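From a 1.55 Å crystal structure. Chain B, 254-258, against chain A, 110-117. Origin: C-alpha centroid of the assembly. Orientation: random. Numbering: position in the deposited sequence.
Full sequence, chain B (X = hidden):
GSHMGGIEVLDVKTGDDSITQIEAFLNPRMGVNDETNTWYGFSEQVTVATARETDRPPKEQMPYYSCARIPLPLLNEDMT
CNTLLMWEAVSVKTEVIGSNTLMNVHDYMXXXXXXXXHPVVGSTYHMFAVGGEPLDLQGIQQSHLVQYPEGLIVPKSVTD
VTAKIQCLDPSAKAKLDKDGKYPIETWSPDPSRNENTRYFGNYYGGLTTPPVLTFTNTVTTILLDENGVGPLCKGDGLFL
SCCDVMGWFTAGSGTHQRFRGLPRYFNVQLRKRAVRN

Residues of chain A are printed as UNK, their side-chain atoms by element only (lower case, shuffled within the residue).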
# COMPACT_ATOMS: atom_id res chain seq x y z
N GLY B 254 -10.59 2.42 33.10
CA GLY B 254 -9.92 1.11 33.23
C GLY B 254 -9.26 0.66 31.94
O GLY B 254 -8.79 1.50 31.16
N THR B 255 -9.22 -0.65 31.73
CA THR B 255 -8.62 -1.27 30.52
C THR B 255 -9.71 -1.99 29.71
O THR B 255 -9.37 -2.54 28.66
CB THR B 255 -7.44 -2.18 30.90
OG1 THR B 255 -7.88 -3.12 31.88
CG2 THR B 255 -6.27 -1.38 31.43
N HIS B 256 -10.96 -1.97 30.14
CA HIS B 256 -12.10 -2.53 29.37
C HIS B 256 -12.25 -1.72 28.09
O HIS B 256 -12.09 -0.48 28.13
CB HIS B 256 -13.43 -2.54 30.12
CG HIS B 256 -13.63 -3.72 31.01
ND1 HIS B 256 -13.28 -3.67 32.33
CD2 HIS B 256 -14.10 -4.97 30.77
CE1 HIS B 256 -13.57 -4.82 32.91
NE2 HIS B 256 -14.09 -5.65 31.96
N GLN B 257 -12.60 -2.42 27.01
CA GLN B 257 -12.70 -1.80 25.68
C GLN B 257 -14.13 -1.95 25.16
O GLN B 257 -14.84 -2.86 25.62
CB GLN B 257 -11.72 -2.51 24.76
CG GLN B 257 -10.29 -2.30 25.20
CD GLN B 257 -9.28 -2.88 24.24
OE1 GLN B 257 -8.94 -4.05 24.32
NE2 GLN B 257 -8.79 -2.06 23.32
N ARG B 258 -14.49 -1.06 24.24
CA ARG B 258 -15.79 -1.08 23.55
C ARG B 258 -15.56 -1.00 22.04
O ARG B 258 -14.72 -0.21 21.61
CB ARG B 258 -16.64 0.11 23.95
CG ARG B 258 -16.95 0.20 25.44
CD ARG B 258 -17.56 1.56 25.72
NE ARG B 258 -17.96 1.75 27.11
CZ ARG B 258 -19.17 1.50 27.60
NH1 ARG B 258 -19.42 1.76 28.88
NH2 ARG B 258 -20.14 1.03 26.84
N UNK A 110 -6.00 -15.03 24.92
CA UNK A 110 -5.05 -14.14 25.64
C UNK A 110 -5.70 -12.77 25.84
O UNK A 110 -6.42 -12.32 24.93
c UNK A 110 -3.75 -13.90 24.86
c UNK A 110 -2.77 -13.02 25.60
o UNK A 110 -3.19 -15.19 24.63
N UNK A 111 -5.37 -12.10 26.93
CA UNK A 111 -5.99 -10.81 27.29
C UNK A 111 -4.93 -9.93 27.94
O UNK A 111 -4.14 -10.48 28.72
n UNK A 111 -11.40 -10.48 31.00
c UNK A 111 -9.14 -10.49 29.39
c UNK A 111 -8.18 -10.08 28.33
c UNK A 111 -11.21 -9.49 30.14
n UNK A 111 -10.14 -9.48 29.39
c UNK A 111 -7.10 -11.12 28.29
n UNK A 111 -12.08 -8.51 30.02
N UNK A 112 -4.92 -8.63 27.64
CA UNK A 112 -4.06 -7.66 28.36
C UNK A 112 -4.94 -6.95 29.39
O UNK A 112 -5.85 -6.24 28.96
c UNK A 112 -2.43 -5.75 28.13
c UNK A 112 -3.38 -6.68 27.40
o UNK A 112 -2.66 -7.42 26.41
N UNK A 113 -4.72 -7.18 30.69
CA UNK A 113 -5.59 -6.56 31.73
C UNK A 113 -7.05 -6.94 31.42
O UNK A 113 -7.32 -8.16 31.24
o UNK A 113 -3.14 -5.39 32.79
c UNK A 113 -5.29 -5.06 31.81
o UNK A 113 -3.30 -3.86 31.19
c UNK A 113 -3.80 -4.74 31.95
N UNK A 114 -7.97 -5.97 31.33
CA UNK A 114 -9.41 -6.22 31.06
C UNK A 114 -9.73 -5.91 29.59
O UNK A 114 -10.91 -5.76 29.27
c UNK A 114 -10.31 -5.43 32.01
o UNK A 114 -10.06 -7.02 33.76
n UNK A 114 -9.93 -4.87 34.34
c UNK A 114 -10.10 -5.83 33.46
N UNK A 115 -8.71 -5.88 28.74
CA UNK A 115 -8.91 -5.65 27.30
C UNK A 115 -9.53 -6.84 26.60
O UNK A 115 -9.83 -7.88 27.24
N UNK A 116 -9.72 -6.71 25.30
CA UNK A 116 -10.41 -7.76 24.50
C UNK A 116 -9.45 -8.93 24.34
O UNK A 116 -8.22 -8.77 24.50
c UNK A 116 -11.84 -6.05 23.27
c UNK A 116 -9.73 -6.86 22.22
c UNK A 116 -10.89 -7.22 23.14
N UNK A 117 -10.01 -10.08 23.95
CA UNK A 117 -9.22 -11.25 23.58
C UNK A 117 -8.35 -10.92 22.38
O UNK A 117 -8.84 -10.23 21.47
O HOH W 1 -12.57 -5.26 27.20
O HOH W 2 -11.34 -2.15 33.45

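Position 110 has three side-chain atoms: a carbon carrying one oxygen and one carbon. It lies out of reach of this stretch of chain B. A beta-branched side chain with one hydroxyl is threonine, Thr A110.

Position 111 carries three carbons, a nitrogen, then a carbon bearing two more nitrogens. The chain is unbranched up to that planar end, which is a guanidinium. One terminal nitrogen lies 4.0 Å from NE2 of His B256. This is arginine, Arg A111. It is fully extended beyond CB. Its NE donates to the backbone O of position 115 at 2.7 Å, and its NH2 to the backbone O of position 114 at 3.1 Å.

Position 112 again has one carbon carrying one oxygen and one carbon, and makes no contact with this stretch of chain B. It is Thr A112. It opens a type II' beta turn that ends at position 115, whose N donates to O of Thr A112 at 2.9 Å.

Position 113 has two carbons, the second carrying two oxygens. Its CB lies 3.2 Å from OG1 of Thr B255. The short carboxylate makes it Asp A113.

Position 114 has two carbons, the second carrying one oxygen and one nitrogen. The first carbon, CB, lies over a face of the His B256 ring, 3.5 Å from the centroid. Its backbone N donates to OG1 of Thr B255 at 2.9 Å. The terminal amide makes it asparagine, Asn A114.

Position 115 has no side-chain atoms. Its CA is 3.4 Å from OE1 of Gln B257. A CB at position 115 would fall 3.0 Å from OE1 of Gln B257, a clash. It is glycine, Gly A115.

Position 116 has three carbons, the first carrying the other two. Its N donates to OE1 of Gln B257 at 2.9 Å. This is valine, Val A116.

Position 117 has no side-chain atoms and touches nothing on this stretch of chain B. It is Gly A117.

The contact rests on two chain B side chains that accept backbone NH groups of chain A: Thr B255 from Asn A114, and Gln B257 from Val A116. Between them, His B256 lays its ring against CB of Asn A114, and its CA sits 3.4 Å from O of Asn A114 in a CA-H...O contact. Two waters add bridges. One donates to O of Asn A114 and accepts from N of Gln B257. The other accepts from ND2 of Asn A114 and N of Thr B255.

Chain A (110-117) TRTDNGVG
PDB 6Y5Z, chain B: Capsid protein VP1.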